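Local coordinates for protein subclass B1 metallo-beta-lactamase (Myroides odoratimimus, PDB 6T5L) that hydrolyses beta-lactam antibiotics, carbapenems among them, as a zinc-dependent subclass B1 metallo-beta-lactamase, at residues 100-105 / 128-133; 120-125 / 136-141. All blocks are in the same frame, centred on the assembly; numbering follows the deposited sequence.

Contact 1 (100-105 / 128-133). With ZN (zinc ion), chain D.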
loop_
_atom_site.group_PDB
_atom_site.type_symbol
_atom_site.label_atom_id
_atom_site.label_comp_id
_atom_site.label_asym_id
_atom_site.label_seq_id
_atom_site.Cartn_x
_atom_site.Cartn_y
_atom_site.Cartn_z
ATOM N N ASP A 100 -7.589 6.003 -0.846
ATOM C CA ASP A 100 -6.713 5.160 -1.671
ATOM C C ASP A 100 -6.016 4.080 -0.841
ATOM O O ASP A 100 -5.036 3.449 -1.327
ATOM C CB ASP A 100 -5.692 5.988 -2.505
ATOM C CG ASP A 100 -4.893 7.053 -1.709
ATOM O OD1 ASP A 100 -5.461 7.801 -0.880
ATOM O OD2 ASP A 100 -3.706 7.284 -2.042
ATOM N N CYS A 101 -6.544 3.811 0.368
ATOM C CA CYS A 101 -6.041 2.670 1.121
ATOM C C CYS A 101 -7.171 1.760 1.579
ATOM O O CYS A 101 -6.943 0.549 1.675
ATOM C CB CYS A 101 -5.197 3.123 2.329
ATOM S SG CYS A 101 -4.046 4.502 1.968
ATOM N N ILE A 102 -8.390 2.313 1.854
ATOM C CA ILE A 102 -9.492 1.517 2.381
ATOM C C ILE A 102 -10.764 1.660 1.556
ATOM O O ILE A 102 -11.852 1.242 1.989
ATOM C CB ILE A 102 -9.791 1.901 3.846
ATOM C CG1 ILE A 102 -10.122 3.391 3.943
ATOM C CG2 ILE A 102 -8.652 1.586 4.738
ATOM C CD1 ILE A 102 -11.044 3.704 5.013
ATOM N N GLY A 103 -10.648 2.239 0.359
ATOM C CA GLY A 103 -11.835 2.540 -0.434
ATOM C C GLY A 103 -12.669 1.310 -0.749
ATOM O O GLY A 103 -13.881 1.402 -0.804
ATOM N N GLY A 104 -12.037 0.131 -0.899
ATOM C CA GLY A 104 -12.761 -1.088 -1.250
ATOM C C GLY A 104 -12.871 -2.056 -0.079
ATOM O O GLY A 104 -12.985 -3.288 -0.258
ATOM N N ILE A 105 -12.786 -1.503 1.144
ATOM C CA ILE A 105 -12.721 -2.342 2.326
ATOM C C ILE A 105 -13.940 -3.267 2.427
ATOM O O ILE A 105 -13.801 -4.447 2.779
ATOM C CB ILE A 105 -12.534 -1.491 3.580
ATOM C CG1 ILE A 105 -12.388 -2.368 4.850
ATOM C CG2 ILE A 105 -13.769 -0.583 3.834
ATOM C CD1 ILE A 105 -11.134 -3.239 4.921
ATOM N N ASN A 128 -12.674 10.267 12.095
ATOM C CA ASN A 128 -13.323 10.699 10.869
ATOM C C ASN A 128 -14.625 9.941 10.611
ATOM O O ASN A 128 -15.140 9.960 9.486
ATOM C CB ASN A 128 -12.343 10.577 9.701
ATOM C CG ASN A 128 -11.043 11.368 9.948
ATOM O OD1 ASN A 128 -10.420 11.259 11.005
ATOM N ND2 ASN A 128 -10.664 12.193 8.985
ATOM N N GLY A 129 -15.193 9.318 11.647
ATOM C CA GLY A 129 -16.517 8.741 11.571
ATOM C C GLY A 129 -16.585 7.332 11.031
ATOM O O GLY A 129 -17.700 6.785 10.919
ATOM N N GLN A 130 -15.448 6.728 10.687
ATOM C CA GLN A 130 -15.440 5.402 10.101
ATOM C C GLN A 130 -14.818 4.380 11.046
ATOM O O GLN A 130 -13.816 4.647 11.720
ATOM C CB GLN A 130 -14.675 5.357 8.775
ATOM C CG GLN A 130 -14.791 6.566 7.888
ATOM C CD GLN A 130 -14.332 6.251 6.474
ATOM O OE1 GLN A 130 -14.304 5.087 6.063
ATOM N NE2 GLN A 130 -13.942 7.280 5.734
ATOM N N GLU A 131 -15.421 3.200 11.057
ATOM C CA GLU A 131 -14.925 2.028 11.748
ATOM C C GLU A 131 -14.927 0.876 10.755
ATOM O O GLU A 131 -15.814 0.792 9.897
ATOM C CB GLU A 131 -15.822 1.621 12.920
ATOM C CG GLU A 131 -15.900 2.566 14.084
ATOM C CD GLU A 131 -16.812 2.029 15.182
ATOM O OE1 GLU A 131 -17.308 0.888 15.050
ATOM O OE2 GLU A 131 -17.030 2.744 16.178
ATOM N N PHE A 132 -13.967 -0.033 10.902
ATOM C CA PHE A 132 -14.055 -1.332 10.243
ATOM C C PHE A 132 -15.240 -2.113 10.789
ATOM O O PHE A 132 -15.509 -2.102 11.992
ATOM C CB PHE A 132 -12.768 -2.128 10.432
ATOM C CG PHE A 132 -11.581 -1.431 9.838
ATOM C CD1 PHE A 132 -11.241 -1.590 8.493
ATOM C CD2 PHE A 132 -10.868 -0.518 10.600
ATOM C CE1 PHE A 132 -10.152 -0.883 7.928
ATOM C CE2 PHE A 132 -9.793 0.185 10.043
ATOM C CZ PHE A 132 -9.445 -0.003 8.711
ATOM N N SER A 133 -15.956 -2.770 9.887
ATOM C CA SER A 133 -17.120 -3.561 10.269
ATOM C C SER A 133 -16.711 -4.888 10.904
ATOM O O SER A 133 -17.175 -5.223 12.003
ATOM C CB SER A 133 -18.000 -3.817 9.055
ATOM O OG SER A 133 -18.728 -5.001 9.263
HETATM ZN ZN ZN D . -2.088 8.799 -1.652
HETATM O O HOH W 1 -0.855 10.750 -1.783
#
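Phe-132, in the loop between helix 119-127 and strand 137-139, turns one edge of its ring to the side chain of Ile-105, which in this metallo-beta-lactamase fold follows the His-X-His-X-Asp zinc motif that Asp-100 completes. The two side chains cross at about a right angle. CG1 and CD1 of Ile-105 both lie near the ring plane, with CG1 3.9 Å from CD1 of Phe-132. Placing CG1 anti to the backbone N (chi1 -177°) sends this branch, the longer one, to the ring. Ile-102 serves two neighbours at once through its branches: CG2 comes obliquely to the same ring, 4.3 Å from CE1 of Phe-132, while CD1 meets Gln-130. At this exposed position the extended glutamine lays its amide oxygen OE1 against CD1 of Ile-102, a plain van der Waals contact at 3.7 Å. The isoleucines are brought together by a type I turn, closed by a 3.0 Å bond from Ile-105 N to Ile-102 O; the glycines between them add no side-chain bulk. Gly-104 sits at the N-cap position of helix 105-110, and its N is hydrogen-bonded to Thr-67 OG1. Beyond, Asp-100 OD2 binds zinc at 2.3 Å, beside Cys-180, His-221 and a water.

Contact 2 (120-125 / 136-141)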
loop_
_atom_site.group_PDB
_atom_site.type_symbol
_atom_site.label_atom_id
_atom_site.label_comp_id
_atom_site.label_asym_id
_atom_site.label_seq_id
_atom_site.Cartn_x
_atom_site.Cartn_y
_atom_site.Cartn_z
ATOM N N GLU A 120 -3.021 3.571 15.454
ATOM C CA GLU A 120 -3.234 4.977 15.098
ATOM C C GLU A 120 -4.134 5.094 13.873
ATOM O O GLU A 120 -5.037 5.929 13.835
ATOM C CB GLU A 120 -1.894 5.678 14.846
ATOM C CG GLU A 120 -2.011 7.190 14.968
ATOM C CD GLU A 120 -0.709 7.931 14.733
ATOM O OE1 GLU A 120 -0.787 9.173 14.572
ATOM O OE2 GLU A 120 0.375 7.296 14.748
ATOM N N THR A 121 -4.004 4.179 12.924
ATOM C CA THR A 121 -4.898 4.229 11.766
ATOM C C THR A 121 -6.353 4.045 12.172
ATOM O O THR A 121 -7.239 4.725 11.622
ATOM C CB THR A 121 -4.518 3.192 10.715
ATOM O OG1 THR A 121 -3.250 3.500 10.170
ATOM C CG2 THR A 121 -5.557 3.205 9.581
ATOM N N ILE A 122 -6.614 3.168 13.161
ATOM C CA ILE A 122 -7.977 2.955 13.666
ATOM C C ILE A 122 -8.502 4.210 14.316
ATOM O O ILE A 122 -9.681 4.563 14.164
ATOM C CB ILE A 122 -8.027 1.766 14.649
ATOM C CG1 ILE A 122 -7.605 0.467 13.917
ATOM C CG2 ILE A 122 -9.479 1.600 15.382
ATOM C CD1 ILE A 122 -7.617 -0.760 14.815
ATOM N N GLU A 123 -7.657 4.875 15.096
ATOM C CA GLU A 123 -8.084 6.076 15.795
ATOM C C GLU A 123 -8.427 7.192 14.809
ATOM O O GLU A 123 -9.442 7.880 14.955
ATOM C CB GLU A 123 -6.983 6.503 16.762
ATOM C CG GLU A 123 -7.310 7.769 17.537
ATOM C CD GLU A 123 -6.072 8.484 18.030
ATOM O OE1 GLU A 123 -5.979 9.717 17.842
ATOM O OE2 GLU A 123 -5.195 7.810 18.610
ATOM N N LEU A 124 -7.599 7.383 13.787
ATOM C CA LEU A 124 -7.881 8.447 12.835
ATOM C C LEU A 124 -9.128 8.124 12.026
ATOM O O LEU A 124 -9.932 9.004 11.734
ATOM C CB LEU A 124 -6.664 8.666 11.926
ATOM C CG LEU A 124 -5.438 9.187 12.700
ATOM C CD1 LEU A 124 -4.190 9.301 11.801
ATOM C CD2 LEU A 124 -5.762 10.555 13.362
ATOM N N LEU A 125 -9.296 6.877 11.633
ATOM C CA LEU A 125 -10.547 6.494 10.992
ATOM C C LEU A 125 -11.741 6.800 11.884
ATOM O O LEU A 125 -12.764 7.318 11.407
ATOM C CB LEU A 125 -10.498 5.039 10.635
ATOM C CG LEU A 125 -9.933 4.837 9.232
ATOM C CD1 LEU A 125 -9.661 3.337 9.098
ATOM C CD2 LEU A 125 -10.905 5.407 8.199
ATOM N N THR A 136 -10.779 -6.245 13.455
ATOM C CA THR A 136 -9.444 -6.142 12.890
ATOM C C THR A 136 -8.400 -6.818 13.794
ATOM O O THR A 136 -8.616 -7.044 14.980
ATOM C CB THR A 136 -9.075 -4.652 12.704
ATOM O OG1 THR A 136 -9.217 -3.969 13.965
ATOM C CG2 THR A 136 -9.992 -3.970 11.670
ATOM N N LYS A 137 -7.253 -7.129 13.209
ATOM C CA LYS A 137 -6.060 -7.501 13.959
ATOM C C LYS A 137 -5.163 -6.267 13.978
ATOM O O LYS A 137 -4.848 -5.718 12.919
ATOM C CB LYS A 137 -5.372 -8.732 13.344
ATOM C CG LYS A 137 -5.968 -9.998 13.999
ATOM C CD LYS A 137 -5.698 -11.282 13.281
ATOM C CE LYS A 137 -5.904 -12.441 14.246
ATOM N NZ LYS A 137 -6.096 -13.753 13.592
ATOM N N ASP A 138 -4.841 -5.770 15.172
ATOM C CA ASP A 138 -4.241 -4.444 15.324
ATOM C C ASP A 138 -2.768 -4.514 15.699
ATOM O O ASP A 138 -2.339 -5.432 16.387
ATOM C CB ASP A 138 -4.971 -3.631 16.394
ATOM C CG ASP A 138 -6.470 -3.594 16.163
ATOM O OD1 ASP A 138 -6.896 -3.933 15.035
ATOM O OD2 ASP A 138 -7.205 -3.216 17.093
ATOM N N PHE A 139 -1.995 -3.508 15.304
ATOM C CA PHE A 139 -0.598 -3.506 15.691
ATOM C C PHE A 139 -0.161 -2.092 16.017
ATOM O O PHE A 139 -0.716 -1.112 15.512
ATOM C CB PHE A 139 0.296 -4.127 14.600
ATOM C CG PHE A 139 0.311 -3.378 13.267
ATOM C CD1 PHE A 139 -0.625 -3.634 12.310
ATOM C CD2 PHE A 139 1.287 -2.423 12.996
ATOM C CE1 PHE A 139 -0.628 -2.975 11.088
ATOM C CE2 PHE A 139 1.303 -1.771 11.771
ATOM C CZ PHE A 139 0.353 -2.062 10.814
ATOM N N ASP A 140 0.803 -1.986 16.923
ATOM C CA ASP A 140 1.207 -0.652 17.344
ATOM C C ASP A 140 2.103 -0.038 16.279
ATOM O O ASP A 140 1.725 0.933 15.608
ATOM C CB ASP A 140 1.911 -0.735 18.696
ATOM C CG ASP A 140 0.941 -1.063 19.806
ATOM O OD1 ASP A 140 0.090 -0.199 20.083
ATOM O OD2 ASP A 140 0.996 -2.188 20.369
ATOM N N ASN A 141 3.256 -0.646 16.073
ATOM C CA ASN A 141 4.305 -0.067 15.249
ATOM C C ASN A 141 4.802 -1.010 14.183
ATOM O O ASN A 141 5.416 -0.550 13.221
ATOM C CB ASN A 141 5.522 0.320 16.094
ATOM C CG ASN A 141 5.184 1.300 17.187
ATOM O OD1 ASN A 141 5.570 1.095 18.350
ATOM N ND2 ASN A 141 4.486 2.405 16.825
HETATM O O HOH W 2 -0.198 2.503 15.692
#
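The terminal methyl of Ile-122 rests over the face of the Asp-138 carboxylate, almost equally far from its three atoms: CD1 of Ile-122 is 3.3 Å from both CG and OD1 of Asp-138 and 3.4 Å from OD2. This is close van der Waals packing of an apolar tip on a flat polar group. The isoleucine reaches so far from the helix because its chain is fully extended beyond CB (chi2 180°). The same CD1 also touches OG1 of Thr-136, at 3.7 Å. One shell further out, that hydroxyl donates a short 2.6 Å hydrogen bond to the syn lone pair of Asp-138 OD1, and so helps fix the rotation of the carboxylate beneath the methyl. Threonine and aspartate two residues apart suit this surface, since their polar ends pair with each other and leave the carboxylate face to the isoleucine. A water bridges the two segments: it accepts from Glu-120 N, 3.0 Å away in the first turn of the helix, and donates to Asp-140 O. The whole belongs to a beta-alpha-beta unit in which helix 119-127 packs on a two-stranded parallel sheet; Val-117 of strand 116-118 touches both Ile-122 and Thr-136 and lies next to strand 137-139.

How the contacts relate
Helix 119-127 is shared ground: Leu-125, at the end of segment 120-125 in contact 2, packs into contact 1. Its CD1 lies 3.3 Å from CE2 of Phe-132 and its CD2 3.6 Å from CD1 of Ile-102, while its carbonyl O receives a probable hydrogen bond of 2.8 Å from Gln-130 N, part of the Schellman motif through Gly-129 that ends the helix. The segments alternate along the chain, and the contact centres are 12 Å apart. Contact 1 is tied to the active site: Asp-100 binds one zinc, and the side chain of Ile-102 is about 10 Å from the other, held by His-96, His-98 and His-161. Contact 2 lies at the surface and holds none of the zinc ligands.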